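Local coordinates for lipolytic protein G-D-S-L family (Veillonella parvula DSM 2008, PDB 4RW0) that is a GDSL-family lipolytic enzyme of the SGNH hydrolase clan, probably hydrolysing ester bonds of acylated substrates, at residues A[45-51]-A[72-78]. Residue numbers count along the deposited sequence, not the author numbering.
Sequences GCSVQGM and LMCGTND
Start on the extended end of the parallel strand 69-73, which runs out through a short turn into helix 76-80 and packs against the start of helix 48-59. Leu72 (chi1 m) points toward that helix, and its CB lies 4.2 Å from CE of selenomethionine Met51. Met73 turns its side chain to the other face, onto helix 12-15. Cys74, still extended, sends CB toward the helix, 3.7 Å from Met51 SE and 4.1 Å from Val48 CG2; its SG sits 3.7 Å from Ser47 O. Gly75, itself the N-cap of helix 76-80, takes phi/psi 127/-22, where a CB would jam against the carbonyl O of Cys74; Gly75 CA lies 3.5 Å from Val48 CG2 and 5.4 Å from Val48 CA. Gly75 to Asp78 spell GTND, the block III signature of SGNH hydrolases, and Gly45 appears to be the block II glycine. Asn77 (chi1 m, chi2 -49°) is held by an almost linear hydrogen bond, ND2 to Cys46 O, 2.9 Å; Asn77 CA is 5.6 Å from Ser47 CA. As in relatives, Asn77 ND2 and Gly45 N probably form part of the oxyanion hole: one water accepts from both, 2.8 Å from Asn77 ND2 and 2.9 Å from Gly45 N. Ser47 (chi1 p) N-caps helix 48-59, OG accepting from Gly50 N at 3.0 Å. Asp78 (chi1 m) reaches the same helix start: OD1 accepts from Val48 N at 2.8 Å, while OD2 takes a water's hydrogen at 2.7 Å, that water in turn accepting from Gln49 N at 2.9 Å.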
ATOM      1  N   GLY A  45      10.813  -0.632  -7.259  1.00 25.55           N
ATOM      2  CA  GLY A  45      12.075  -0.814  -6.609  1.00 29.05           C
ATOM      3  C   GLY A  45      12.198   0.022  -5.341  1.00 30.34           C
ATOM      4  O   GLY A  45      13.188  -0.096  -4.662  1.00 28.43           O
ATOM      5  N   CYS A  46      11.180   0.782  -4.974  1.00 27.30           N
ATOM      6  CA  CYS A  46      11.287   1.747  -3.868  1.00 27.67           C
ATOM      7  C   CYS A  46      11.442   1.109  -2.470  1.00 31.03           C
ATOM      8  O   CYS A  46      10.778   0.117  -2.119  1.00 26.25           O
ATOM      9  CB  CYS A  46      10.010   2.599  -3.843  1.00 34.83           C
ATOM     10  SG  CYS A  46      10.156   4.142  -2.946  1.00 36.42           S
ATOM     11  N   SER A  47      12.316   1.691  -1.662  1.00 28.78           N
ATOM     12  CA  SER A  47      12.422   1.325  -0.232  1.00 29.50           C
ATOM     13  C   SER A  47      11.542   2.253   0.626  1.00 24.92           C
ATOM     14  O   SER A  47      11.029   3.255   0.125  1.00 25.15           O
ATOM     15  CB  SER A  47      13.882   1.469   0.249  1.00 32.73           C
ATOM     16  OG  SER A  47      14.280   2.867   0.164  1.00 33.49           O
ATOM     17  N   VAL A  48      11.370   1.927   1.922  1.00 24.11           N
ATOM     18  CA  VAL A  48      10.506   2.732   2.772  1.00 24.75           C
ATOM     19  C   VAL A  48      11.134   4.137   2.930  1.00 23.55           C
ATOM     20  O   VAL A  48      10.448   5.109   2.779  1.00 19.51           O
ATOM     21  CB  VAL A  48      10.292   2.155   4.180  1.00 28.26           C
ATOM     22  CG1 VAL A  48       9.271   3.017   4.878  1.00 27.19           C
ATOM     23  CG2 VAL A  48       9.747   0.775   4.121  1.00 32.67           C
ATOM     24  N   GLN A  49      12.458   4.218   3.047  1.00 24.00           N
ATOM     25  CA  GLN A  49      13.062   5.556   3.131  1.00 24.66           C
ATOM     26  C   GLN A  49      12.948   6.294   1.802  1.00 23.22           C
ATOM     27  O   GLN A  49      12.750   7.502   1.769  1.00 22.33           O
ATOM     28  CB  GLN A  49      14.540   5.459   3.540  1.00 25.87           C
ATOM     29  CG  GLN A  49      15.202   6.851   3.723  1.00 27.14           C
ATOM     30  CD  GLN A  49      14.661   7.607   4.934  1.00 24.99           C
ATOM     31  OE1 GLN A  49      14.639   7.104   6.055  1.00 28.88           O
ATOM     32  NE2 GLN A  49      14.130   8.768   4.691  1.00 26.97           N
ATOM     33  N   GLY A  50      13.131   5.604   0.694  1.00 22.44           N
ATOM     34  CA  GLY A  50      12.852   6.234  -0.607  1.00 22.61           C
ATOM     35  C   GLY A  50      11.437   6.782  -0.763  1.00 20.94           C
ATOM     36  O   GLY A  50      11.185   7.875  -1.323  1.00 18.45           O
HETATM   37  N   MSE A  51      10.476   6.080  -0.204  1.00 21.26           N
HETATM   38  CA  MSE A  51       9.078   6.593  -0.204  1.00 19.39           C
HETATM   39  C   MSE A  51       8.945   7.889   0.593  1.00 18.84           C
HETATM   40  O   MSE A  51       8.207   8.743   0.248  1.00 17.57           O
HETATM   41  CB  MSE A  51       8.097   5.541   0.347  1.00 20.43           C
HETATM   42  CG  MSE A  51       6.641   6.041   0.347  1.00 23.88           C
HETATM   43 SE   MSE A  51       5.301   4.656   0.934  1.00 26.18          SE
HETATM   44  CE  MSE A  51       5.734   4.723   2.852  1.00 26.00           C
ATOM     45  N   LEU A  72      -0.449   5.017   1.818  1.00 17.53           N
ATOM     46  CA  LEU A  72       0.936   4.633   1.898  1.00 21.42           C
ATOM     47  C   LEU A  72       1.026   3.105   2.080  1.00 21.15           C
ATOM     48  O   LEU A  72       0.336   2.496   2.899  1.00 22.08           O
ATOM     49  CB  LEU A  72       1.601   5.176   3.178  1.00 25.33           C
ATOM     50  CG  LEU A  72       1.412   6.614   3.442  1.00 31.54           C
ATOM     51  CD1 LEU A  72       2.026   6.963   4.778  1.00 30.18           C
ATOM     52  CD2 LEU A  72       2.107   7.324   2.297  1.00 33.29           C
HETATM   53  N   MSE A  73       1.974   2.525   1.410  1.00 20.30           N
HETATM   54  CA  MSE A  73       2.294   1.112   1.627  1.00 19.57           C
HETATM   55  C   MSE A  73       3.669   0.807   1.110  1.00 20.68           C
HETATM   56  O   MSE A  73       3.977   1.089  -0.089  1.00 20.49           O
HETATM   57  CB  MSE A  73       1.219   0.234   0.904  1.00 20.86           C
HETATM   58  CG  MSE A  73       1.614  -1.198   1.057  1.00 21.80           C
HETATM   59 SE   MSE A  73       0.200  -2.413   0.265  1.00 24.75          SE
HETATM   60  CE  MSE A  73       0.263  -1.947  -1.678  1.00 22.19           C
ATOM     61  N   CYS A  74       4.552   0.199   1.920  1.00 21.13           N
ATOM     62  CA  CYS A  74       5.904  -0.084   1.449  1.00 23.55           C
ATOM     63  C   CYS A  74       6.622  -1.070   2.388  1.00 25.36           C
ATOM     64  O   CYS A  74       6.116  -1.410   3.439  1.00 24.77           O
ATOM     65  CB  CYS A  74       6.692   1.238   1.366  1.00 27.70           C
ATOM     66  SG  CYS A  74       7.946   1.274   0.074  1.00 32.25           S
ATOM     67  N   GLY A  75       7.791  -1.529   1.999  1.00 24.81           N
ATOM     68  CA  GLY A  75       8.641  -2.315   2.892  1.00 25.38           C
ATOM     69  C   GLY A  75       9.087  -3.617   2.359  1.00 27.10           C
ATOM     70  O   GLY A  75      10.126  -4.141   2.766  1.00 29.27           O
ATOM     71  N   THR A  76       8.353  -4.155   1.376  1.00 24.89           N
ATOM     72  CA  THR A  76       8.820  -5.376   0.717  1.00 26.16           C
ATOM     73  C   THR A  76      10.255  -5.364   0.277  1.00 26.95           C
ATOM     74  O   THR A  76      10.998  -6.347   0.497  1.00 24.90           O
ATOM     75  CB  THR A  76       7.913  -5.701  -0.513  1.00 27.76           C
ATOM     76  OG1 THR A  76       6.611  -5.981  -0.011  1.00 31.80           O
ATOM     77  CG2 THR A  76       8.453  -6.864  -1.384  1.00 29.97           C
ATOM     78  N   ASN A  77      10.682  -4.303  -0.412  1.00 25.40           N
ATOM     79  CA  ASN A  77      12.087  -4.278  -0.854  1.00 27.37           C
ATOM     80  C   ASN A  77      13.099  -4.295   0.285  1.00 27.90           C
ATOM     81  O   ASN A  77      14.169  -4.906   0.174  1.00 27.51           O
ATOM     82  CB  ASN A  77      12.325  -3.129  -1.818  1.00 33.26           C
ATOM     83  CG  ASN A  77      11.604  -3.387  -3.171  1.00 40.23           C
ATOM     84  OD1 ASN A  77      11.728  -4.495  -3.759  1.00 37.58           O
ATOM     85  ND2 ASN A  77      10.813  -2.402  -3.640  1.00 36.96           N
ATOM     86  N   ASP A  78      12.734  -3.666   1.378  1.00 27.29           N
ATOM     87  CA  ASP A  78      13.590  -3.638   2.569  1.00 30.76           C
ATOM     88  C   ASP A  78      13.679  -5.037   3.164  1.00 29.23           C
ATOM     89  O   ASP A  78      14.779  -5.494   3.464  1.00 26.98           O
ATOM     90  CB  ASP A  78      13.038  -2.698   3.605  1.00 30.03           C
ATOM     91  CG  ASP A  78      13.026  -1.227   3.113  1.00 36.95           C
ATOM     92  OD1 ASP A  78      12.058  -0.776   2.431  1.00 40.01           O
ATOM     93  OD2 ASP A  78      14.012  -0.543   3.389  1.00 37.69           O
TER
HETATM   94  O   HOH W   1       9.250  -2.695  -5.973  1.00 27.67           O
HETATM   95  O   HOH W   2      14.337   2.117   3.647  1.00 28.49           O